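Spindle pole body-associated protein VIK1 (Saccharomyces cerevisiae, PDB 2O0A) forms a heterodimer with the minus end-directed kinesin Kar3, recruits it to microtubules and the spindle pole body, and has a motor-like domain without a nucleotide site. Local coordinates at residues A[4-9]-A[76-81]; A[33-38]-A[66-71]; A[49-52]-A[57-60]; A[82-87]-A[113-118]; A[196-201]-A[252-257]. One frame throughout, in Å; residues are numbered along the deposited sequence.

Interaction 1: A[4-9]-A[76-81]; sequences TVEKEL and FTQEYS
Leu9 packs a methyl on the Gln78 amide; this is the van der Waals part of the contact. The CD1 methyl of Leu9 sits 3.8 Å from Gln78 OE1 and slightly farther from the amide carbon CD, so a leucine branch lies against the carbonyl end of the amide. Gln78 gets there by an outstretched chain: CG stands opposite the backbone N (chi1 174°) and CD continues the line, which sends the amide out from its own helix toward the first turns of the other.

Those turns begin helix 4-23, which in this C-terminal domain of Vik1 runs into strand 27-32 of the central sheet; a helix leading into the first strand of the motor core is where kinesin-14 proteins carry their neck. Its partner, helix 72-89, packs on the sheet with Phe76 and Tyr80, while Gln78 faces outward to helix 4-23.

The polar side is sparse. Glu6, its chain bent at chi2, brings OE2 to 4.2 Å from Gln78 OE1, two oxygens that merely neighbour each other, with carboxylate and amide planes 51° apart. The amide is steered from its own helix instead: Gln78 NE2 donates to Glu79 OE2 over 2.8 Å, almost straight at 177° and in the amide plane, meeting the anti side of the carboxylate. Glu79 OE1 in turn forms a salt bridge with Arg13, farther along helix 4-23.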
# COMPACT_ATOMS: atom_id res chain seq x y z
N THR A 4 7.91 -7.52 -26.70
CA THR A 4 9.23 -7.04 -26.33
C THR A 4 9.15 -6.15 -25.09
O THR A 4 9.92 -6.32 -24.15
CB THR A 4 9.87 -6.23 -27.46
OG1 THR A 4 9.71 -6.91 -28.71
CG2 THR A 4 11.37 -6.02 -27.18
N VAL A 5 8.22 -5.21 -25.09
CA VAL A 5 8.07 -4.28 -23.97
C VAL A 5 7.72 -4.99 -22.66
O VAL A 5 8.27 -4.65 -21.61
CB VAL A 5 7.06 -3.12 -24.29
CG1 VAL A 5 5.63 -3.61 -24.34
CG2 VAL A 5 7.21 -1.99 -23.27
N GLU A 6 6.83 -5.98 -22.74
CA GLU A 6 6.40 -6.74 -21.55
C GLU A 6 7.54 -7.58 -21.00
O GLU A 6 7.69 -7.68 -19.79
CB GLU A 6 5.20 -7.64 -21.86
CG GLU A 6 3.88 -6.89 -22.07
CD GLU A 6 3.30 -6.28 -20.80
OE1 GLU A 6 3.55 -6.82 -19.70
OE2 GLU A 6 2.59 -5.26 -20.91
N LYS A 7 8.35 -8.17 -21.89
CA LYS A 7 9.55 -8.90 -21.48
C LYS A 7 10.52 -7.97 -20.77
O LYS A 7 11.06 -8.31 -19.71
CB LYS A 7 10.24 -9.55 -22.69
CG LYS A 7 9.57 -10.85 -23.17
CD LYS A 7 10.01 -11.24 -24.59
CE LYS A 7 11.50 -11.01 -24.84
NZ LYS A 7 11.86 -11.20 -26.27
N GLU A 8 10.74 -6.79 -21.35
CA GLU A 8 11.70 -5.84 -20.81
C GLU A 8 11.20 -5.31 -19.47
O GLU A 8 12.00 -5.14 -18.54
CB GLU A 8 11.98 -4.70 -21.81
CG GLU A 8 12.76 -5.14 -23.05
CD GLU A 8 13.39 -4.00 -23.84
OE1 GLU A 8 12.77 -2.91 -23.96
OE2 GLU A 8 14.50 -4.19 -24.37
N LEU A 9 9.89 -5.10 -19.36
CA LEU A 9 9.28 -4.60 -18.11
C LEU A 9 9.52 -5.58 -16.97
O LEU A 9 9.99 -5.19 -15.89
CB LEU A 9 7.78 -4.35 -18.29
CG LEU A 9 7.37 -3.09 -19.04
CD1 LEU A 9 5.93 -3.19 -19.50
CD2 LEU A 9 7.57 -1.84 -18.19
N PHE A 76 -0.92 -3.89 -9.89
CA PHE A 76 -0.61 -5.04 -9.06
C PHE A 76 0.18 -6.11 -9.78
O PHE A 76 1.17 -6.60 -9.25
CB PHE A 76 -1.90 -5.56 -8.41
CG PHE A 76 -2.37 -4.66 -7.31
CD1 PHE A 76 -1.60 -4.51 -6.16
CD2 PHE A 76 -3.50 -3.87 -7.47
CE1 PHE A 76 -1.98 -3.63 -5.16
CE2 PHE A 76 -3.88 -2.99 -6.46
CZ PHE A 76 -3.11 -2.88 -5.31
N THR A 77 -0.23 -6.46 -11.00
CA THR A 77 0.46 -7.53 -11.74
C THR A 77 1.86 -7.15 -12.23
O THR A 77 2.77 -7.99 -12.27
CB THR A 77 -0.39 -8.06 -12.92
OG1 THR A 77 -0.67 -6.99 -13.83
CG2 THR A 77 -1.70 -8.60 -12.42
N GLN A 78 2.03 -5.89 -12.62
CA GLN A 78 3.27 -5.41 -13.25
C GLN A 78 4.22 -4.73 -12.27
O GLN A 78 5.43 -4.94 -12.30
CB GLN A 78 2.90 -4.47 -14.40
CG GLN A 78 4.03 -3.74 -15.10
CD GLN A 78 3.48 -2.89 -16.24
OE1 GLN A 78 2.91 -3.42 -17.20
NE2 GLN A 78 3.63 -1.59 -16.13
N GLU A 79 3.67 -3.87 -11.42
CA GLU A 79 4.50 -2.98 -10.63
C GLU A 79 4.73 -3.46 -9.21
O GLU A 79 5.78 -3.19 -8.64
CB GLU A 79 3.90 -1.57 -10.59
CG GLU A 79 3.74 -0.88 -11.97
CD GLU A 79 5.08 -0.65 -12.67
OE1 GLU A 79 6.13 -0.61 -11.99
OE2 GLU A 79 5.06 -0.50 -13.92
N TYR A 80 3.74 -4.18 -8.66
CA TYR A 80 3.77 -4.57 -7.25
C TYR A 80 4.14 -6.05 -7.04
O TYR A 80 4.68 -6.40 -5.98
CB TYR A 80 2.37 -4.29 -6.68
CG TYR A 80 2.19 -4.65 -5.23
CD1 TYR A 80 2.72 -3.86 -4.22
CD2 TYR A 80 1.44 -5.78 -4.88
CE1 TYR A 80 2.53 -4.19 -2.89
CE2 TYR A 80 1.24 -6.10 -3.55
CZ TYR A 80 1.78 -5.31 -2.58
OH TYR A 80 1.57 -5.66 -1.27
N SER A 81 3.89 -6.88 -8.04
CA SER A 81 3.97 -8.33 -7.86
C SER A 81 5.36 -8.87 -7.50
O SER A 81 5.47 -9.84 -6.77
CB SER A 81 3.42 -9.08 -9.08
OG SER A 81 4.27 -8.89 -10.18

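Interaction 2: A[33-38]-A[66-71]; sequences MEQNLP and PHLKVS
Met33 packs against His67 where two loops of the motor homology domain meet at the end of neighbouring parallel strands: segment 33-38 follows strand 27-32 of the central sheet, and segment 66-71 leads from strand 63-66 into helix 72-89, with Ser71 as its N-cap, OG accepting from Lys74 N.

The main contact is sulfur-aromatic. Met33 SD lies 4.0 Å from the centroid of the His67 ring and 52° off its normal, an oblique approach that brings it to 3.3 Å from His67 CD2 and also close to CB. Bends at chi2 and chi3 fold the methionine chain round so that CG, SD and CE all border the histidine. The ring also meets Tyr31, and Tyr31 OH bonds to Val70 O.

Van der Waals contact is lighter beside it. Gln35 and Leu68 run past one another in opposite directions, Gln35 OE1 standing 4.0 Å from Leu68 CD2.

The polar link between these two segments runs through a water. It donates to Gln35 OE1 and accepts from Leu68 N, with a further weak bond from Glu34 N, so it ties the 3-10 turn at 34-35 to the backbone of the other loop. Within its own loop Pro66 O takes two amides, Lys69 N and Val70 N. On its other end the Gln35 amide makes a weak hydrogen bond, NE2 to Met33 SD, 3.3 Å away.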
# COMPACT_ATOMS: atom_id res chain seq x y z
N MET A 33 -1.71 10.75 -11.79
CA MET A 33 -2.64 11.12 -12.85
C MET A 33 -2.19 12.46 -13.45
O MET A 33 -2.67 13.51 -13.03
CB MET A 33 -4.08 11.20 -12.33
CG MET A 33 -4.69 9.84 -12.10
SD MET A 33 -5.19 9.10 -13.65
CE MET A 33 -6.97 9.28 -13.53
N GLU A 34 -1.23 12.39 -14.39
CA GLU A 34 -0.54 13.57 -14.91
C GLU A 34 -1.54 14.60 -15.45
O GLU A 34 -1.35 15.81 -15.26
CB GLU A 34 0.48 13.18 -16.01
CG GLU A 34 1.17 14.40 -16.62
CD GLU A 34 2.31 14.08 -17.56
OE1 GLU A 34 2.80 12.94 -17.58
OE2 GLU A 34 2.72 15.01 -18.28
N GLN A 35 -2.60 14.14 -16.09
CA GLN A 35 -3.55 15.04 -16.73
C GLN A 35 -4.33 15.88 -15.71
O GLN A 35 -4.89 16.93 -16.06
CB GLN A 35 -4.48 14.25 -17.67
CG GLN A 35 -5.60 13.50 -16.97
CD GLN A 35 -5.18 12.19 -16.32
OE1 GLN A 35 -4.02 11.76 -16.38
NE2 GLN A 35 -6.13 11.54 -15.66
N ASN A 36 -4.36 15.42 -14.46
CA ASN A 36 -5.04 16.16 -13.38
C ASN A 36 -4.09 16.84 -12.40
O ASN A 36 -4.51 17.31 -11.34
CB ASN A 36 -6.05 15.27 -12.66
CG ASN A 36 -7.17 14.81 -13.57
OD1 ASN A 36 -7.35 15.34 -14.68
ND2 ASN A 36 -7.92 13.82 -13.11
N LEU A 37 -2.82 16.90 -12.78
CA LEU A 37 -1.80 17.53 -11.97
C LEU A 37 -1.31 18.81 -12.67
O LEU A 37 -1.59 19.00 -13.86
CB LEU A 37 -0.64 16.55 -11.71
CG LEU A 37 -0.98 15.42 -10.73
CD1 LEU A 37 0.15 14.38 -10.72
CD2 LEU A 37 -1.22 15.98 -9.32
N PRO A 38 -0.64 19.70 -11.93
CA PRO A 38 -0.20 20.96 -12.55
C PRO A 38 0.70 20.77 -13.76
O PRO A 38 1.52 19.85 -13.80
CB PRO A 38 0.53 21.66 -11.40
CG PRO A 38 -0.17 21.14 -10.18
CD PRO A 38 -0.29 19.67 -10.50
N PRO A 66 2.60 6.04 -14.43
CA PRO A 66 1.49 6.81 -14.99
C PRO A 66 0.17 6.02 -15.04
O PRO A 66 0.08 5.01 -15.74
CB PRO A 66 1.98 7.14 -16.41
CG PRO A 66 2.90 6.00 -16.75
CD PRO A 66 3.45 5.43 -15.47
N HIS A 67 -0.83 6.51 -14.32
CA HIS A 67 -2.14 5.88 -14.27
C HIS A 67 -2.86 5.80 -15.64
O HIS A 67 -3.63 4.89 -15.88
CB HIS A 67 -3.03 6.57 -13.23
CG HIS A 67 -4.29 5.83 -12.92
ND1 HIS A 67 -4.42 5.03 -11.80
CD2 HIS A 67 -5.49 5.79 -13.55
CE1 HIS A 67 -5.63 4.51 -11.77
NE2 HIS A 67 -6.30 4.95 -12.82
N LEU A 68 -2.61 6.75 -16.54
CA LEU A 68 -3.24 6.66 -17.86
C LEU A 68 -2.68 5.49 -18.66
O LEU A 68 -3.31 5.03 -19.61
CB LEU A 68 -3.11 7.96 -18.65
CG LEU A 68 -1.70 8.50 -18.92
CD1 LEU A 68 -1.04 7.78 -20.10
CD2 LEU A 68 -1.77 10.01 -19.18
N LYS A 69 -1.50 5.00 -18.27
CA LYS A 69 -0.88 3.85 -18.91
C LYS A 69 -1.07 2.55 -18.10
O LYS A 69 -1.16 1.47 -18.68
CB LYS A 69 0.62 4.11 -19.14
CG LYS A 69 1.40 2.89 -19.57
CD LYS A 69 2.53 3.20 -20.52
CE LYS A 69 3.63 4.00 -19.89
NZ LYS A 69 4.93 3.63 -20.52
N VAL A 70 -1.12 2.68 -16.77
CA VAL A 70 -1.16 1.52 -15.88
C VAL A 70 -2.43 1.57 -15.02
O VAL A 70 -2.53 2.39 -14.10
CB VAL A 70 0.12 1.45 -14.99
CG1 VAL A 70 0.08 0.24 -14.08
CG2 VAL A 70 1.39 1.43 -15.85
N SER A 71 -3.41 0.72 -15.35
CA SER A 71 -4.65 0.59 -14.58
C SER A 71 -4.32 -0.03 -13.23
O SER A 71 -3.24 -0.59 -13.07
CB SER A 71 -5.60 -0.36 -15.28
OG SER A 71 -5.05 -1.67 -15.33
O HOH W 1 -2.13 9.53 -15.80

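Interaction 3: A[49-52]-A[57-60]; sequences VITQ and HVYK
The Tyr59 ring has the imidazole of His57 against one face, His57 CD2 lying 3.4 Å above its plane toward the rim. Tyr59 OH in turn stands over the centre of the His57 ring. At the tyrosine's edge, in plane, come Ile50 O and Gln52 OE1; the Gln52 amide is turned 82° from the ring, with CD 3.5 Å from Tyr59 CE2. That amide is pinned at both ends: OE1 bonds to Ser55 OG in the intervening turn, and NE2 shares a water with Tyr59 OH.

The backbones carrying these groups form an antiparallel beta hairpin. Ile50 and Tyr59 form the hydrogen-bonded pair, with 2.8 Å from Ile50 N to Tyr59 O and the same from Tyr59 N to Ile50 O; the first is nearly straight at 173°. Gln52 N adds a bond to His57 O. On the face bearing Val49, Thr51, Val58 and Lys60, the CG1 methyls of Val49 and Val58 touch diagonally at 3.5 Å.

Strand 49-52 is the middle of a small three-stranded sheet, flanked by 41-44 and 58-60. The opposite face of the sheet, bearing Ile50 and Tyr59, meets Leu280 of helix 276-289, and Ile50 also touches Ala30 and Val32 of strand 27-32 in the central sheet.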
# COMPACT_ATOMS: atom_id res chain seq x y z
N VAL A 49 11.46 10.51 -11.38
CA VAL A 49 11.63 11.85 -10.82
C VAL A 49 10.40 12.70 -11.10
O VAL A 49 9.87 12.68 -12.19
CB VAL A 49 12.88 12.55 -11.44
CG1 VAL A 49 13.13 13.85 -10.73
CG2 VAL A 49 14.11 11.65 -11.33
N ILE A 50 9.94 13.43 -10.08
CA ILE A 50 8.95 14.50 -10.27
C ILE A 50 9.63 15.79 -9.81
O ILE A 50 10.10 15.89 -8.68
CB ILE A 50 7.65 14.27 -9.47
CG1 ILE A 50 7.05 12.91 -9.82
CG2 ILE A 50 6.64 15.41 -9.73
CD1 ILE A 50 5.87 12.53 -8.94
N THR A 51 9.68 16.77 -10.72
CA THR A 51 10.32 18.05 -10.45
C THR A 51 9.30 19.18 -10.47
O THR A 51 8.52 19.29 -11.41
CB THR A 51 11.40 18.34 -11.50
OG1 THR A 51 12.40 17.31 -11.47
CG2 THR A 51 12.07 19.69 -11.24
N GLN A 52 9.32 20.00 -9.42
CA GLN A 52 8.48 21.21 -9.37
C GLN A 52 9.12 22.27 -10.27
O GLN A 52 10.26 22.67 -10.05
CB GLN A 52 8.34 21.71 -7.94
CG GLN A 52 7.38 20.91 -7.07
CD GLN A 52 7.41 21.32 -5.61
OE1 GLN A 52 8.39 21.87 -5.12
NE2 GLN A 52 6.32 21.03 -4.90
N HIS A 57 12.50 22.07 -7.30
CA HIS A 57 12.75 20.99 -6.33
C HIS A 57 12.56 19.61 -6.96
O HIS A 57 11.55 19.36 -7.61
CB HIS A 57 11.85 21.12 -5.10
CG HIS A 57 12.31 20.30 -3.94
ND1 HIS A 57 12.57 20.85 -2.70
CD2 HIS A 57 12.58 18.98 -3.82
CE1 HIS A 57 12.97 19.90 -1.87
NE2 HIS A 57 12.98 18.76 -2.53
N VAL A 58 13.54 18.74 -6.74
CA VAL A 58 13.55 17.37 -7.26
C VAL A 58 13.05 16.35 -6.23
O VAL A 58 13.60 16.24 -5.12
CB VAL A 58 14.97 16.96 -7.76
CG1 VAL A 58 14.99 15.55 -8.27
CG2 VAL A 58 15.45 17.93 -8.85
N TYR A 59 12.00 15.61 -6.62
CA TYR A 59 11.45 14.53 -5.80
C TYR A 59 11.62 13.20 -6.52
O TYR A 59 11.05 12.99 -7.59
CB TYR A 59 9.97 14.78 -5.49
CG TYR A 59 9.73 16.04 -4.70
CD1 TYR A 59 9.86 16.05 -3.32
CD2 TYR A 59 9.39 17.24 -5.35
CE1 TYR A 59 9.64 17.21 -2.59
CE2 TYR A 59 9.17 18.40 -4.63
CZ TYR A 59 9.30 18.38 -3.25
OH TYR A 59 9.09 19.51 -2.52
N LYS A 60 12.41 12.31 -5.93
CA LYS A 60 12.67 11.00 -6.51
C LYS A 60 11.82 9.91 -5.85
O LYS A 60 11.41 10.04 -4.68
CB LYS A 60 14.16 10.65 -6.40
CG LYS A 60 15.05 11.63 -7.13
CD LYS A 60 16.45 11.09 -7.30
CE LYS A 60 17.48 12.19 -7.14
NZ LYS A 60 18.83 11.64 -6.85
O HOH W 2 6.61 20.28 -2.12

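Interaction 4: A[82-87]-A[113-118]; sequences VYHDMC and KFLAEK
An aromatic T-shaped pair joins two helices of the motor homology domain here: His84 of helix 72-89 and Phe114 near the end of helix 105-116. The phenyl presents its edge to the face of the imidazole, with centroids 5.2 Å apart and planes at 70°. Phe114 CE2 is the leading atom, 3.9 Å from His84 CD2 and set off toward the imidazole rim, and His84 CG lies in the plane of the phenyl. The two side chains come from opposite directions; each has its CG opposite the backbone N (chi1 168° in His84, 165° in Phe114), which carries both rings toward the other helix.

Leu115 takes the far end of the imidazole. Its CD2 methyl approaches obliquely to 3.3 Å from His84 CE1, a tight fit, and also borders NE2. The phenyl edge at CG and CD2 and this methyl at CE1 thus meet the imidazole from the same side, at its two ends.

A third ring closes the cluster, since Tyr122 of helix 121-125 meets both His84, edge-to-face, and Phe114, while its OH bonds to Asp85 OD1. Phe114 reaches back along helix 72-89 to Thr77, Tyr80 and Ser81, and on that helix Val82 and Met86 meet helix 4-23 and Tyr83 bonds through OH to Asn95 O of strand 94-99.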
# COMPACT_ATOMS: atom_id res chain seq x y z
N VAL A 82 6.43 -8.25 -8.00
CA VAL A 82 7.77 -8.71 -7.64
C VAL A 82 8.05 -8.58 -6.13
O VAL A 82 8.54 -9.51 -5.48
CB VAL A 82 8.86 -8.00 -8.48
CG1 VAL A 82 10.24 -8.43 -8.02
CG2 VAL A 82 8.66 -8.27 -9.97
N TYR A 83 7.71 -7.42 -5.57
CA TYR A 83 7.79 -7.21 -4.12
C TYR A 83 6.91 -8.20 -3.35
O TYR A 83 7.35 -8.83 -2.39
CB TYR A 83 7.36 -5.77 -3.84
CG TYR A 83 7.01 -5.46 -2.40
CD1 TYR A 83 8.00 -5.28 -1.45
CD2 TYR A 83 5.67 -5.34 -1.99
CE1 TYR A 83 7.70 -4.97 -0.14
CE2 TYR A 83 5.34 -5.03 -0.68
CZ TYR A 83 6.36 -4.84 0.25
OH TYR A 83 6.10 -4.51 1.55
N HIS A 84 5.65 -8.31 -3.77
CA HIS A 84 4.70 -9.20 -3.13
C HIS A 84 5.20 -10.64 -3.13
O HIS A 84 5.21 -11.28 -2.08
CB HIS A 84 3.35 -9.10 -3.85
CG HIS A 84 2.38 -10.16 -3.46
ND1 HIS A 84 1.58 -10.08 -2.35
CD2 HIS A 84 2.09 -11.35 -4.05
CE1 HIS A 84 0.83 -11.17 -2.26
NE2 HIS A 84 1.11 -11.95 -3.29
N ASP A 85 5.65 -11.11 -4.29
CA ASP A 85 6.11 -12.48 -4.43
C ASP A 85 7.33 -12.72 -3.55
O ASP A 85 7.43 -13.76 -2.90
CB ASP A 85 6.44 -12.81 -5.88
CG ASP A 85 5.20 -12.95 -6.76
OD1 ASP A 85 4.07 -13.03 -6.23
OD2 ASP A 85 5.38 -13.01 -7.99
N MET A 86 8.23 -11.74 -3.50
CA MET A 86 9.43 -11.86 -2.68
C MET A 86 9.07 -12.00 -1.21
O MET A 86 9.57 -12.90 -0.53
CB MET A 86 10.34 -10.65 -2.89
CG MET A 86 11.54 -10.65 -1.96
SD MET A 86 12.34 -9.03 -1.79
CE MET A 86 11.13 -8.15 -0.83
N CYS A 87 8.19 -11.13 -0.72
CA CYS A 87 7.82 -11.19 0.70
C CYS A 87 7.18 -12.52 1.05
O CYS A 87 7.51 -13.12 2.08
CB CYS A 87 6.88 -10.04 1.07
SG CYS A 87 7.67 -8.43 1.02
N LYS A 113 -8.57 -8.64 -5.79
CA LYS A 113 -8.65 -9.49 -6.98
C LYS A 113 -7.28 -10.09 -7.33
O LYS A 113 -7.17 -11.27 -7.66
CB LYS A 113 -9.20 -8.68 -8.15
CG LYS A 113 -10.66 -8.35 -7.98
CD LYS A 113 -11.30 -8.02 -9.31
CE LYS A 113 -11.25 -6.54 -9.60
NZ LYS A 113 -12.08 -6.24 -10.81
N PHE A 114 -6.24 -9.26 -7.25
CA PHE A 114 -4.86 -9.70 -7.49
C PHE A 114 -4.45 -10.83 -6.53
O PHE A 114 -3.77 -11.79 -6.92
CB PHE A 114 -3.92 -8.49 -7.36
CG PHE A 114 -2.48 -8.87 -7.23
CD1 PHE A 114 -1.78 -9.33 -8.35
CD2 PHE A 114 -1.81 -8.78 -6.01
CE1 PHE A 114 -0.45 -9.70 -8.26
CE2 PHE A 114 -0.47 -9.14 -5.90
CZ PHE A 114 0.22 -9.63 -7.04
N LEU A 115 -4.85 -10.70 -5.27
CA LEU A 115 -4.48 -11.68 -4.26
C LEU A 115 -5.33 -12.93 -4.34
O LEU A 115 -4.79 -14.03 -4.26
CB LEU A 115 -4.65 -11.10 -2.86
CG LEU A 115 -3.76 -9.91 -2.54
CD1 LEU A 115 -4.08 -9.36 -1.15
CD2 LEU A 115 -2.28 -10.31 -2.67
N ALA A 116 -6.62 -12.76 -4.50
CA ALA A 116 -7.53 -13.80 -4.02
C ALA A 116 -8.66 -14.22 -4.93
O ALA A 116 -9.52 -14.99 -4.50
CB ALA A 116 -8.05 -13.41 -2.63
N GLU A 117 -8.69 -13.77 -6.18
CA GLU A 117 -9.57 -14.40 -7.16
C GLU A 117 -9.27 -15.91 -7.21
O GLU A 117 -8.14 -16.33 -6.98
CB GLU A 117 -9.41 -13.79 -8.55
CG GLU A 117 -10.02 -12.40 -8.69
CD GLU A 117 -11.42 -12.31 -8.16
OE1 GLU A 117 -11.65 -11.55 -7.20
OE2 GLU A 117 -12.32 -13.00 -8.70
N LYS A 118 -10.31 -16.70 -7.53
CA LYS A 118 -10.22 -18.17 -7.58
C LYS A 118 -9.06 -18.69 -8.44
O LYS A 118 -8.55 -19.79 -8.18
CB LYS A 118 -11.55 -18.76 -8.08
CG LYS A 118 -11.78 -20.24 -7.81
CD LYS A 118 -13.23 -20.64 -8.10
CE LYS A 118 -13.53 -20.74 -9.59
NZ LYS A 118 -13.73 -19.41 -10.25

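Interaction 5: A[196-201]-A[252-257]; sequences SGMGII and ALVLKK
Ile200 and Val254 point straight at one another, tip to tip: Ile200 CD1 ends 4.0 Å from Val254 CG1, with CG2 almost as near. Met198, two residues earlier on the same face of the strand, meets the helix differently. Its chain stays extended through chi1 and chi2 and then bends at chi3 (74°), swinging CE across Val254 at an oblique angle to 3.7 Å from CG1, while SD is left beside the next helix residue. There Met198 and Leu255 slide past each other in opposite directions, and Met198 SD lies 3.8 Å from Leu255 CG, with both leucine methyls at similar range. Val254 CG1 thus meets a methionine methyl and an isoleucine tip side by side, and all four side chains are buried.

This is helix-on-sheet packing of the kinesin-type alpha/beta core. The axes of the short segments 197-201 and 252-257 pass 10.8 Å apart at 50°, a spacing bridged by the side chains of Met198, Ile200, Val254 and Leu255.

Strand 197-207 runs antiparallel between strands 126-136 and 221-228, and Ile226 of the latter touches both Met198 and Ile200. Leu255 continues onto Phe237 and Ile241 of helix 231-243, whereas Val254 turns also to Leu158 and Phe160 of the small hairpin strand 157-160.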
# COMPACT_ATOMS: atom_id res chain seq x y z
N SER A 196 -11.70 11.66 8.91
CA SER A 196 -10.29 11.34 9.15
C SER A 196 -10.09 9.98 9.81
O SER A 196 -10.91 9.53 10.61
CB SER A 196 -9.63 12.43 10.01
OG SER A 196 -8.38 11.99 10.50
N GLY A 197 -8.98 9.34 9.45
CA GLY A 197 -8.56 8.11 10.09
C GLY A 197 -7.71 7.24 9.18
O GLY A 197 -6.97 7.73 8.34
N MET A 198 -7.85 5.93 9.34
CA MET A 198 -7.00 5.00 8.64
C MET A 198 -7.71 3.67 8.47
O MET A 198 -8.22 3.09 9.44
CB MET A 198 -5.72 4.81 9.43
CG MET A 198 -4.68 3.89 8.77
SD MET A 198 -3.12 3.87 9.68
CE MET A 198 -3.58 2.88 11.08
N GLY A 199 -7.75 3.18 7.24
CA GLY A 199 -8.21 1.82 7.02
C GLY A 199 -7.08 0.82 7.20
O GLY A 199 -5.93 1.09 6.83
N ILE A 200 -7.39 -0.33 7.78
CA ILE A 200 -6.44 -1.42 7.90
C ILE A 200 -7.06 -2.70 7.37
O ILE A 200 -8.09 -3.16 7.88
CB ILE A 200 -6.01 -1.70 9.36
CG1 ILE A 200 -5.47 -0.44 10.03
CG2 ILE A 200 -5.01 -2.86 9.41
CD1 ILE A 200 -5.36 -0.56 11.55
N ILE A 201 -6.44 -3.27 6.34
CA ILE A 201 -6.82 -4.59 5.88
C ILE A 201 -5.69 -5.53 6.23
O ILE A 201 -4.56 -5.26 5.90
CB ILE A 201 -7.13 -4.57 4.36
CG1 ILE A 201 -8.55 -4.04 4.17
CG2 ILE A 201 -7.00 -5.99 3.74
CD1 ILE A 201 -8.97 -3.81 2.75
N ALA A 252 -0.98 5.87 15.37
CA ALA A 252 0.47 6.03 15.39
C ALA A 252 1.16 4.73 15.77
O ALA A 252 2.20 4.38 15.20
CB ALA A 252 0.88 7.15 16.34
N LEU A 253 0.57 4.01 16.73
CA LEU A 253 1.14 2.73 17.17
C LEU A 253 1.12 1.68 16.06
O LEU A 253 2.09 0.94 15.88
CB LEU A 253 0.44 2.23 18.44
CG LEU A 253 0.67 3.04 19.74
CD1 LEU A 253 -0.07 2.41 20.90
CD2 LEU A 253 2.15 3.19 20.09
N VAL A 254 0.02 1.62 15.30
CA VAL A 254 -0.05 0.72 14.13
C VAL A 254 1.05 1.03 13.11
O VAL A 254 1.80 0.14 12.68
CB VAL A 254 -1.43 0.78 13.43
CG1 VAL A 254 -1.39 0.04 12.08
CG2 VAL A 254 -2.48 0.18 14.32
N LEU A 255 1.15 2.30 12.72
CA LEU A 255 2.12 2.74 11.72
C LEU A 255 3.55 2.50 12.19
O LEU A 255 4.38 1.97 11.45
CB LEU A 255 1.88 4.20 11.35
CG LEU A 255 0.58 4.41 10.56
CD1 LEU A 255 0.21 5.89 10.54
CD2 LEU A 255 0.76 3.87 9.16
N LYS A 256 3.83 2.83 13.44
CA LYS A 256 5.16 2.58 13.98
C LYS A 256 5.51 1.11 13.98
O LYS A 256 6.65 0.74 13.66
CB LYS A 256 5.28 3.12 15.39
CG LYS A 256 5.43 4.61 15.43
CD LYS A 256 5.21 5.17 16.83
CE LYS A 256 5.26 6.68 16.80
NZ LYS A 256 6.63 7.21 16.51
N LYS A 257 4.55 0.28 14.37
CA LYS A 257 4.74 -1.17 14.40
C LYS A 257 5.01 -1.73 13.01
O LYS A 257 5.90 -2.54 12.83
CB LYS A 257 3.53 -1.88 15.02
CG LYS A 257 3.67 -3.40 15.04
CD LYS A 257 4.76 -3.84 16.00
CE LYS A 257 4.53 -5.25 16.47
NZ LYS A 257 5.44 -5.55 17.61

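Interactions 1 and 4 share helix 72-89 and touch: Phe114 of interaction 4 packs on Phe76, with Phe76 CB and Phe114 CG 3.6 Å apart, so one helix meets helix 4-23 and helix 105-116. Interaction 2 adjoins the same helix at its start and reaches interaction 1 through Gln78 NE2 and Val70 CG2, 3.8 Å apart. Interaction 3 is nested along the chain within the loops closed by interactions 1 and 2; its nearest atoms are about 6 Å from interaction 2. Interaction 5 lies across the domain centre from interactions 1, 2 and 4, about 22 Å from interaction 4 centre to centre. This domain has no nucleotide site for them to surround.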